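Long-range contacts in putative transcriptional regulator, LysR family (Vibrio parahaemolyticus, PDB 3OXN), which probably regulates transcription as a DNA-binding LysR-type factor, this piece being its effector-binding (substrate-binding) domain rather than the part that grips DNA: residues Q19-A24 with Q208-S213; A69-C74 with M196-R201; V91-L96 with F187-F192; I121-G126 with T165-L170. One frame throughout, in Å; residues are numbered along the deposited sequence.

Contact 1 (Q19-A24 with Q208-S213); sequences QTFTIA and QEWLRS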
# COMPACT_ATOMS: atom_id res chain seq x y z
N GLN A 19 -13.23 20.86 5.40
CA GLN A 19 -13.15 19.80 6.37
C GLN A 19 -12.34 18.64 5.83
O GLN A 19 -12.33 18.38 4.64
CB GLN A 19 -14.57 19.34 6.68
CG GLN A 19 -14.67 17.97 7.31
CD GLN A 19 -16.10 17.66 7.67
OE1 GLN A 19 -16.96 18.56 7.69
NE2 GLN A 19 -16.37 16.40 7.98
N THR A 20 -11.66 17.94 6.71
CA THR A 20 -10.91 16.76 6.27
C THR A 20 -11.67 15.43 6.50
O THR A 20 -12.40 15.26 7.47
CB THR A 20 -9.48 16.72 6.84
OG1 THR A 20 -9.16 15.36 7.16
CG2 THR A 20 -9.37 17.57 8.09
N PHE A 21 -11.50 14.51 5.57
CA PHE A 21 -12.21 13.25 5.65
C PHE A 21 -11.19 12.16 5.85
O PHE A 21 -10.15 12.13 5.19
CB PHE A 21 -13.02 13.00 4.37
CG PHE A 21 -14.00 14.11 4.06
CD1 PHE A 21 -13.58 15.28 3.44
CD2 PHE A 21 -15.33 13.99 4.41
CE1 PHE A 21 -14.46 16.29 3.17
CE2 PHE A 21 -16.22 15.01 4.14
CZ PHE A 21 -15.77 16.17 3.52
N THR A 22 -11.47 11.28 6.81
CA THR A 22 -10.69 10.09 7.02
C THR A 22 -11.37 8.94 6.30
O THR A 22 -12.52 8.61 6.58
CB THR A 22 -10.61 9.75 8.51
OG1 THR A 22 -10.12 10.89 9.21
CG2 THR A 22 -9.69 8.55 8.75
N ILE A 23 -10.65 8.32 5.37
CA ILE A 23 -11.12 7.13 4.70
C ILE A 23 -10.21 5.98 5.03
O ILE A 23 -9.05 6.00 4.65
CB ILE A 23 -11.06 7.31 3.18
CG1 ILE A 23 -11.81 8.58 2.78
CG2 ILE A 23 -11.62 6.08 2.49
CD1 ILE A 23 -13.29 8.50 3.05
N ALA A 24 -10.72 4.98 5.73
CA ALA A 24 -9.95 3.75 5.96
C ALA A 24 -10.11 2.86 4.74
O ALA A 24 -11.24 2.49 4.38
CB ALA A 24 -10.43 3.03 7.22
N GLN A 208 -20.68 14.12 4.98
CA GLN A 208 -20.50 12.69 4.77
C GLN A 208 -21.50 12.16 3.73
O GLN A 208 -21.14 11.32 2.90
CB GLN A 208 -20.62 11.92 6.09
CG GLN A 208 -19.62 12.33 7.19
CD GLN A 208 -18.14 12.16 6.79
OE1 GLN A 208 -17.81 11.38 5.89
NE2 GLN A 208 -17.25 12.89 7.47
N GLU A 209 -22.74 12.63 3.77
CA GLU A 209 -23.71 12.21 2.76
C GLU A 209 -23.19 12.67 1.42
O GLU A 209 -23.47 12.06 0.39
CB GLU A 209 -25.09 12.80 3.01
CG GLU A 209 -25.87 12.21 4.17
CD GLU A 209 -27.09 13.07 4.55
OE1 GLU A 209 -27.23 14.18 3.99
OE2 GLU A 209 -27.90 12.64 5.41
N TRP A 210 -22.42 13.75 1.41
CA TRP A 210 -21.88 14.26 0.16
C TRP A 210 -20.70 13.43 -0.31
O TRP A 210 -20.65 13.01 -1.46
CB TRP A 210 -21.49 15.74 0.29
CG TRP A 210 -20.65 16.21 -0.87
CD1 TRP A 210 -21.10 16.66 -2.06
CD2 TRP A 210 -19.22 16.23 -0.95
NE1 TRP A 210 -20.05 16.97 -2.88
CE2 TRP A 210 -18.88 16.72 -2.22
CE3 TRP A 210 -18.19 15.89 -0.06
CZ2 TRP A 210 -17.56 16.88 -2.64
CZ3 TRP A 210 -16.87 16.06 -0.47
CH2 TRP A 210 -16.57 16.55 -1.75
N LEU A 211 -19.74 13.20 0.58
CA LEU A 211 -18.56 12.38 0.27
C LEU A 211 -18.98 11.04 -0.33
O LEU A 211 -18.48 10.64 -1.38
CB LEU A 211 -17.71 12.12 1.53
CG LEU A 211 -16.21 11.78 1.39
CD1 LEU A 211 -15.70 11.08 2.63
CD2 LEU A 211 -15.93 10.92 0.18
N ARG A 212 -19.89 10.36 0.36
CA ARG A 212 -20.31 9.04 -0.08
C ARG A 212 -20.82 9.05 -1.52
O ARG A 212 -20.44 8.19 -2.33
CB ARG A 212 -21.35 8.49 0.88
CG ARG A 212 -20.81 8.31 2.25
CD ARG A 212 -21.57 7.26 3.01
NE ARG A 212 -22.83 7.76 3.50
CZ ARG A 212 -22.94 8.61 4.51
NH1 ARG A 212 -21.85 9.06 5.11
NH2 ARG A 212 -24.13 9.02 4.91
N SER A 213 -21.65 10.04 -1.84
CA SER A 213 -22.23 10.17 -3.17
C SER A 213 -21.21 10.44 -4.28
O SER A 213 -21.35 9.91 -5.40
CB SER A 213 -23.32 11.25 -3.18
OG SER A 213 -22.93 12.34 -2.37
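F21 and L211 carry this contact between strand 20-25 and helix 206-227. L211 CD1 approaches F21 CD2 to 3.4 Å and lies within 4 Å of F21 CB and CG, so one methyl serves the root of the phenyl group; the two side chains run past each other in opposite directions. That same methyl meets I23 CD1 at 3.6 Å, here tip to tip. L211 CG stands anti to its backbone N (chi1 -157°), which puts CG on the strand side. At the far end of the phenyl ring, F21 CZ lies 4.1 Å from W210 CZ3, the two side chains crossing at about a right angle.

Polar groups border this apolar centre. Q208, bent at chi2, brings its amide beside the phenyl group, with NE2 3.8 Å from F21 CD2 and OE1 at the ring edge, in its plane; the amide and ring planes are 71° apart. Q19 reaches the same amide with an extended chain. In the second shell, the indole NE1 of W210 is hydrogen-bonded to E44 OE1, which ties the tryptophan to helix 28-44.

The short strand and helix segments pass 10.8 Å apart at 54°, a spacing bridged by side chains. This is a helix packed on the face of a mixed sheet, as in an alpha/beta lobe of the effector domain. Strand 20-25 lies between strands 49-54 and 71-74, and A207 of helix 206-227 adds to the cover over F21.

Contact 2 (A69-C74 with M196-R201); sequences ADLAIC and MIWHAR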
# COMPACT_ATOMS: atom_id res chain seq x y z
N ALA A 69 -12.39 7.17 11.75
CA ALA A 69 -12.56 6.91 10.33
C ALA A 69 -13.95 7.37 9.88
O ALA A 69 -14.95 6.95 10.45
CB ALA A 69 -12.35 5.44 10.02
N ASP A 70 -14.02 8.24 8.88
CA ASP A 70 -15.30 8.77 8.43
C ASP A 70 -16.06 7.73 7.61
O ASP A 70 -17.27 7.54 7.79
CB ASP A 70 -15.13 10.07 7.65
CG ASP A 70 -15.00 11.28 8.57
OD1 ASP A 70 -15.59 11.25 9.68
OD2 ASP A 70 -14.34 12.27 8.17
N LEU A 71 -15.33 7.05 6.73
CA LEU A 71 -15.89 6.06 5.81
C LEU A 71 -14.86 4.95 5.62
O LEU A 71 -13.65 5.20 5.66
CB LEU A 71 -16.17 6.74 4.47
CG LEU A 71 -16.72 5.93 3.29
CD1 LEU A 71 -18.12 5.43 3.57
CD2 LEU A 71 -16.69 6.80 2.04
N ALA A 72 -15.32 3.73 5.42
CA ALA A 72 -14.42 2.64 5.09
C ALA A 72 -14.78 2.10 3.71
O ALA A 72 -15.96 1.87 3.43
CB ALA A 72 -14.52 1.55 6.14
N ILE A 73 -13.78 1.90 2.85
CA ILE A 73 -14.03 1.20 1.58
C ILE A 73 -13.30 -0.16 1.52
O ILE A 73 -12.07 -0.20 1.47
CB ILE A 73 -13.66 2.04 0.36
CG1 ILE A 73 -14.36 3.41 0.42
CG2 ILE A 73 -13.99 1.26 -0.92
CD1 ILE A 73 -13.85 4.44 -0.61
N CYS A 74 -14.06 -1.25 1.51
CA CYS A 74 -13.48 -2.58 1.48
C CYS A 74 -14.52 -3.64 1.20
O CYS A 74 -15.65 -3.34 0.86
CB CYS A 74 -12.88 -2.89 2.84
SG CYS A 74 -14.12 -3.16 4.15
N MSE A 196 -18.90 0.68 0.69
CA MSE A 196 -18.55 1.73 1.62
C MSE A 196 -19.11 1.31 2.95
O MSE A 196 -20.16 0.68 3.00
CB MSE A 196 -19.20 3.03 1.22
CG MSE A 196 -18.61 3.68 -0.00
SE MSE A 196 -19.61 5.33 -0.40
CE MSE A 196 -21.41 4.59 -0.57
N ILE A 197 -18.41 1.64 4.02
CA ILE A 197 -18.91 1.36 5.35
C ILE A 197 -18.76 2.60 6.21
O ILE A 197 -17.73 3.26 6.15
CB ILE A 197 -18.17 0.18 6.01
CG1 ILE A 197 -17.85 -0.91 4.97
CG2 ILE A 197 -18.98 -0.38 7.18
CD1 ILE A 197 -19.01 -1.79 4.61
N TRP A 198 -19.78 2.92 7.00
CA TRP A 198 -19.68 4.06 7.89
C TRP A 198 -20.53 3.90 9.15
O TRP A 198 -21.45 3.09 9.21
CB TRP A 198 -20.02 5.37 7.17
CG TRP A 198 -21.44 5.45 6.69
CD1 TRP A 198 -22.47 6.03 7.34
CD2 TRP A 198 -21.96 4.92 5.47
NE1 TRP A 198 -23.62 5.90 6.60
CE2 TRP A 198 -23.33 5.22 5.44
CE3 TRP A 198 -21.41 4.22 4.38
CZ2 TRP A 198 -24.16 4.85 4.38
CZ3 TRP A 198 -22.23 3.85 3.33
CH2 TRP A 198 -23.59 4.17 3.34
N HIS A 199 -20.20 4.71 10.16
CA HIS A 199 -20.94 4.75 11.41
C HIS A 199 -22.28 5.49 11.25
O HIS A 199 -22.37 6.46 10.50
CB HIS A 199 -20.08 5.45 12.47
CG HIS A 199 -20.44 5.13 13.89
ND1 HIS A 199 -21.46 5.77 14.57
CD2 HIS A 199 -19.90 4.26 14.77
CE1 HIS A 199 -21.53 5.30 15.80
NE2 HIS A 199 -20.60 4.38 15.95
N ALA A 200 -23.31 5.02 11.94
CA ALA A 200 -24.58 5.74 11.99
C ALA A 200 -24.31 7.22 12.24
O ALA A 200 -24.97 8.10 11.69
CB ALA A 200 -25.45 5.17 13.07
N ARG A 201 -23.31 7.48 13.09
CA ARG A 201 -22.90 8.84 13.43
C ARG A 201 -22.55 9.72 12.22
O ARG A 201 -22.51 10.95 12.33
CB ARG A 201 -21.71 8.79 14.40
CG ARG A 201 -20.58 9.76 14.06
CD ARG A 201 -19.22 9.08 14.23
NE ARG A 201 -19.06 8.59 15.60
CZ ARG A 201 -18.00 7.91 16.04
NH1 ARG A 201 -17.00 7.63 15.21
NH2 ARG A 201 -17.97 7.52 17.32
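L71 CD1 fills a hollow between M196 and W198, lying 3.5 Å from M196 CB and 3.6 Å from W198 CE3. The setting is an antiparallel pair of strands, 71-74 and 194-199, within a mixed five-stranded sheet of an alpha/beta lobe, as in the periplasmic-binding-protein fold of LysR effector domains. Their short axes approach to 4.4 Å at 153° between directions.

On the face of the sheet that carries I73 and M196, the leucine is the bump: its CG stands anti to the backbone N (chi1 178°), and CD1 also comes close to I197 O. Its other methyl, CD2, sits beside the selenium of M196, a selenomethionine, at 4.1 Å. The W198 side chain leads away from strand 71-74, and its indole makes a cation-pi contact with R212, so the helix 206-227 closes over this side of the hollow. I73 adds a looser contact, CG1 to M196 CG.

The opposite face has a different relief. A72 offers a small methyl, CB 3.9 Å from I197 CB, and the broader isoleucine fills the step beside it, with CG1 reaching toward C74 SG. L60 and L64 of helix 60-65 rest on A72 here.

A72 and I197 form a hydrogen-bonded pair, while I73 and M196 form a non-hydrogen-bonded one. In the first pair A72 N donates to I197 O at 2.6 Å, with an N-H...O angle of 159°.

Contact 3 (V91-L96 with F187-F192); sequences VGVLCL and FQFTPF
V91 and F192 meet through a backbone carbonyl as well as a side chain: V91 O sits 3.6 Å above the F192 ring, over its centre. F192 CG takes the position between its own backbone N and carbonyl carbon (chi1 52°), which lays the phenyl group beside V91, the two side chains crossing obliquely. Both V91 methyls lie on the same side of the ring plane as V91 O, near the CE1-CZ end, but the modelled fit there is too close and its detail is doubtful. V93 CG2 comes to the ring edge, near its plane, at 4.3 Å from F192 CE2.

Segment 187-192 belongs to the loop between strands 180-183 and 194-199, and so to one of the connections between the two sheets of this bilobal domain. Strand 93-98 lies in the sheet that 180-183 borders, and the loop passes alongside its start.

F189 differs, with CG anti to the backbone N (chi1 -178°), and its ring extends toward the strand until CE2 is 4.1 Å from V93 CB. P191 packs against backbone, its CB 3.6 Å from V91 O. Helix 125-134 backs the aromatic side chains, I131 meeting F189, and V127 and L130 meeting F192.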
# COMPACT_ATOMS: atom_id res chain seq x y z
N VAL A 91 -15.91 -6.41 -7.65
CA VAL A 91 -14.53 -6.77 -7.93
C VAL A 91 -14.37 -8.23 -8.35
O VAL A 91 -14.90 -9.13 -7.70
CB VAL A 91 -13.63 -6.56 -6.71
CG1 VAL A 91 -12.18 -6.44 -7.16
CG2 VAL A 91 -14.06 -5.34 -5.95
N GLY A 92 -13.65 -8.45 -9.44
CA GLY A 92 -13.29 -9.79 -9.86
C GLY A 92 -11.78 -9.95 -9.83
O GLY A 92 -11.05 -8.96 -9.71
N VAL A 93 -11.31 -11.20 -9.94
CA VAL A 93 -9.87 -11.48 -9.85
C VAL A 93 -9.22 -11.88 -11.19
O VAL A 93 -9.83 -12.59 -11.98
CB VAL A 93 -9.55 -12.51 -8.73
CG1 VAL A 93 -8.37 -13.37 -9.10
CG2 VAL A 93 -9.28 -11.78 -7.44
N LEU A 94 -8.00 -11.42 -11.43
CA LEU A 94 -7.35 -11.62 -12.71
C LEU A 94 -5.86 -11.93 -12.49
O LEU A 94 -5.33 -11.65 -11.42
CB LEU A 94 -7.52 -10.35 -13.55
CG LEU A 94 -8.12 -10.45 -14.95
CD1 LEU A 94 -9.37 -11.33 -14.98
CD2 LEU A 94 -8.43 -9.06 -15.50
N CYS A 95 -5.19 -12.51 -13.47
CA CYS A 95 -3.78 -12.86 -13.35
C CYS A 95 -2.87 -11.97 -14.18
O CYS A 95 -3.26 -11.47 -15.23
CB CYS A 95 -3.56 -14.31 -13.74
SG CYS A 95 -4.38 -15.38 -12.59
N LEU A 96 -1.64 -11.80 -13.71
CA LEU A 96 -0.65 -10.98 -14.39
C LEU A 96 0.59 -11.82 -14.61
O LEU A 96 1.14 -12.37 -13.66
CB LEU A 96 -0.31 -9.77 -13.53
CG LEU A 96 -0.85 -8.35 -13.81
CD1 LEU A 96 -2.09 -8.33 -14.69
CD2 LEU A 96 -1.07 -7.58 -12.51
N PHE A 187 -10.45 -20.94 -13.77
CA PHE A 187 -11.55 -21.61 -13.10
C PHE A 187 -12.74 -20.68 -12.90
O PHE A 187 -12.67 -19.48 -13.16
CB PHE A 187 -11.12 -22.24 -11.77
CG PHE A 187 -10.45 -21.28 -10.82
CD1 PHE A 187 -11.21 -20.53 -9.93
CD2 PHE A 187 -9.07 -21.16 -10.79
CE1 PHE A 187 -10.59 -19.66 -9.04
CE2 PHE A 187 -8.44 -20.29 -9.89
CZ PHE A 187 -9.20 -19.54 -9.02
N GLN A 188 -13.85 -21.27 -12.47
CA GLN A 188 -15.05 -20.50 -12.23
C GLN A 188 -14.87 -19.82 -10.90
O GLN A 188 -14.62 -20.48 -9.89
CB GLN A 188 -16.29 -21.40 -12.17
CG GLN A 188 -17.61 -20.64 -12.28
CD GLN A 188 -18.72 -21.23 -11.42
OE1 GLN A 188 -18.78 -22.45 -11.21
NE2 GLN A 188 -19.60 -20.36 -10.90
N PHE A 189 -14.96 -18.50 -10.92
CA PHE A 189 -14.83 -17.69 -9.72
C PHE A 189 -15.77 -16.51 -9.88
O PHE A 189 -15.72 -15.79 -10.87
CB PHE A 189 -13.38 -17.20 -9.55
CG PHE A 189 -13.16 -16.38 -8.31
CD1 PHE A 189 -13.04 -17.00 -7.07
CD2 PHE A 189 -13.08 -15.00 -8.37
CE1 PHE A 189 -12.85 -16.27 -5.93
CE2 PHE A 189 -12.89 -14.25 -7.23
CZ PHE A 189 -12.77 -14.89 -6.00
N THR A 190 -16.64 -16.34 -8.89
CA THR A 190 -17.73 -15.38 -9.00
C THR A 190 -17.40 -14.08 -8.26
O THR A 190 -17.24 -14.08 -7.04
CB THR A 190 -19.05 -16.01 -8.48
OG1 THR A 190 -19.19 -17.34 -9.00
CG2 THR A 190 -20.24 -15.16 -8.92
N PRO A 191 -17.27 -12.98 -9.01
CA PRO A 191 -16.97 -11.66 -8.43
C PRO A 191 -17.59 -11.44 -7.04
O PRO A 191 -18.78 -11.70 -6.82
CB PRO A 191 -17.59 -10.70 -9.44
CG PRO A 191 -17.41 -11.40 -10.75
CD PRO A 191 -17.49 -12.90 -10.46
N PHE A 192 -16.75 -10.99 -6.10
CA PHE A 192 -17.21 -10.53 -4.80
C PHE A 192 -17.57 -9.08 -4.98
O PHE A 192 -17.32 -8.52 -6.04
CB PHE A 192 -16.12 -10.68 -3.73
CG PHE A 192 -14.77 -10.07 -4.09
CD1 PHE A 192 -14.47 -8.75 -3.78
CD2 PHE A 192 -13.78 -10.83 -4.68
CE1 PHE A 192 -13.21 -8.19 -4.07
CE2 PHE A 192 -12.51 -10.28 -4.97
CZ PHE A 192 -12.23 -8.96 -4.67

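Contact 4 (I121-G126 with T165-L170); sequences IAISDG and TVPADL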
# COMPACT_ATOMS: atom_id res chain seq x y z
N ILE A 121 -1.27 -10.62 -4.94
CA ILE A 121 -1.17 -9.20 -4.61
C ILE A 121 -2.52 -8.59 -4.27
O ILE A 121 -3.52 -8.98 -4.84
CB ILE A 121 -0.49 -8.45 -5.76
CG1 ILE A 121 1.01 -8.68 -5.69
CG2 ILE A 121 -0.81 -6.96 -5.70
CD1 ILE A 121 1.55 -8.47 -4.30
N ALA A 122 -2.54 -7.67 -3.30
CA ALA A 122 -3.66 -6.76 -3.03
C ALA A 122 -5.01 -7.42 -2.76
O ALA A 122 -6.05 -6.76 -2.81
CB ALA A 122 -3.79 -5.75 -4.15
N ILE A 123 -4.97 -8.71 -2.47
CA ILE A 123 -6.16 -9.52 -2.23
C ILE A 123 -6.37 -9.63 -0.74
O ILE A 123 -5.47 -10.06 -0.02
CB ILE A 123 -5.92 -10.95 -2.72
CG1 ILE A 123 -5.83 -10.99 -4.25
CG2 ILE A 123 -6.98 -11.89 -2.17
CD1 ILE A 123 -7.15 -10.79 -5.00
N SER A 124 -7.54 -9.26 -0.25
CA SER A 124 -7.82 -9.43 1.17
C SER A 124 -7.90 -10.91 1.58
O SER A 124 -8.23 -11.76 0.76
CB SER A 124 -9.11 -8.72 1.53
OG SER A 124 -10.17 -9.25 0.77
N ASP A 125 -7.59 -11.21 2.83
CA ASP A 125 -7.80 -12.56 3.39
C ASP A 125 -9.19 -13.11 3.04
O ASP A 125 -9.32 -14.23 2.55
CB ASP A 125 -7.63 -12.53 4.91
CG ASP A 125 -6.22 -12.14 5.35
OD1 ASP A 125 -5.25 -12.91 5.12
OD2 ASP A 125 -6.07 -11.05 5.94
N GLY A 126 -10.22 -12.33 3.33
CA GLY A 126 -11.59 -12.73 3.03
C GLY A 126 -11.79 -13.15 1.58
O GLY A 126 -12.50 -14.12 1.29
N THR A 165 -1.68 -13.12 -9.00
CA THR A 165 -3.13 -12.93 -8.89
C THR A 165 -3.45 -11.58 -8.27
O THR A 165 -2.77 -11.14 -7.35
CB THR A 165 -3.79 -14.00 -8.04
OG1 THR A 165 -3.59 -15.29 -8.64
CG2 THR A 165 -5.28 -13.70 -7.91
N VAL A 166 -4.47 -10.91 -8.78
CA VAL A 166 -4.81 -9.55 -8.35
C VAL A 166 -6.25 -9.26 -8.67
O VAL A 166 -6.80 -9.84 -9.61
CB VAL A 166 -4.01 -8.49 -9.12
CG1 VAL A 166 -2.63 -8.30 -8.54
CG2 VAL A 166 -3.95 -8.86 -10.59
N PRO A 167 -6.88 -8.34 -7.90
CA PRO A 167 -8.21 -7.84 -8.28
C PRO A 167 -8.19 -7.35 -9.73
O PRO A 167 -7.25 -6.64 -10.10
CB PRO A 167 -8.43 -6.67 -7.32
CG PRO A 167 -7.55 -6.93 -6.18
CD PRO A 167 -6.34 -7.63 -6.73
N ALA A 168 -9.20 -7.73 -10.52
CA ALA A 168 -9.23 -7.46 -11.96
C ALA A 168 -8.74 -6.07 -12.40
O ALA A 168 -7.85 -5.97 -13.25
CB ALA A 168 -10.62 -7.69 -12.49
N ASP A 169 -9.33 -5.02 -11.82
CA ASP A 169 -9.13 -3.65 -12.28
C ASP A 169 -7.69 -3.23 -12.15
O ASP A 169 -7.19 -2.40 -12.92
CB ASP A 169 -10.00 -2.65 -11.49
CG ASP A 169 -11.38 -3.22 -11.13
OD1 ASP A 169 -12.36 -2.46 -11.27
OD2 ASP A 169 -11.47 -4.40 -10.70
N LEU A 170 -7.02 -3.81 -11.15
CA LEU A 170 -5.63 -3.50 -10.87
C LEU A 170 -4.73 -4.14 -11.92
O LEU A 170 -3.81 -3.50 -12.42
CB LEU A 170 -5.23 -3.98 -9.49
CG LEU A 170 -3.77 -3.64 -9.20
CD1 LEU A 170 -3.54 -2.16 -9.46
CD2 LEU A 170 -3.40 -3.99 -7.78
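I121 N donates to T165 O across 2.9 Å, the polar link between these two segments. The N-H...O angle is 164° and the C=O...N angle 168°, so donor and acceptor are nearly in line. Beside this bond the packing is close: I121 CB lies 3.5 Å from V166 CG1, and I121 CG2 is close to the same methyl, the two side chains side by side and pointing the same way.

P167 forms the second close patch. Its CD is 3.7 Å from I123 CD1, the side chains sliding past each other in opposite directions, and CG of the ring lies 3.7 Å from A122 O. A122 has a positive phi (56°), a bend that comes between the residue packed on V166 (I121) and the one packed on the P167 ring (I123).

The contact thins toward L170, whose CD2 is 4.1 Å from A122 CB and 4.5 Å from I121 CG2. Beyond I123 the first segment departs altogether: S124 N-caps helix 125-134, its OG weakly bonded to V127 N, and the exposed D125 forms a salt bridge with R146. P167 stands at the N-cap position of helix 168-177 by place only, as strand 163-167 runs directly into that helix. This strand lies in the second mixed sheet of the effector domain, consistent with the periplasmic-binding-protein fold, and 121-123 follows its neighbour, strand 117-120.

The seven touching residues are buried and mostly aliphatic, and one backbone bond joins the segments. Directionality thus comes from I121 N and T165 O, the rest being largely apolar, while the buried T165 hydroxyl finds its partner outside, in Y113 OH.

From the N terminus, strand 20-25 opens the longest loop, which contact 1 closes when helix 206-227 packs on it. Within that span contact 2 joins 69-74 to 196-201, contact 3 lies within contact 2, and contact 4 within contact 3; no pair crosses. Contacts 1 and 2 share one five-stranded sheet, where strands 20-25 and 71-74 are neighbours, and their centres are 9 Å apart. Contacts 3 and 4 are equally close on the other sheet, through neighbouring strands 93-98 and 163-167. Since each pair reaches a different sheet, each belongs to its own lobe; contacts 1 and 3 lie about 29 Å apart between centres, on opposite sides of the chain's centre.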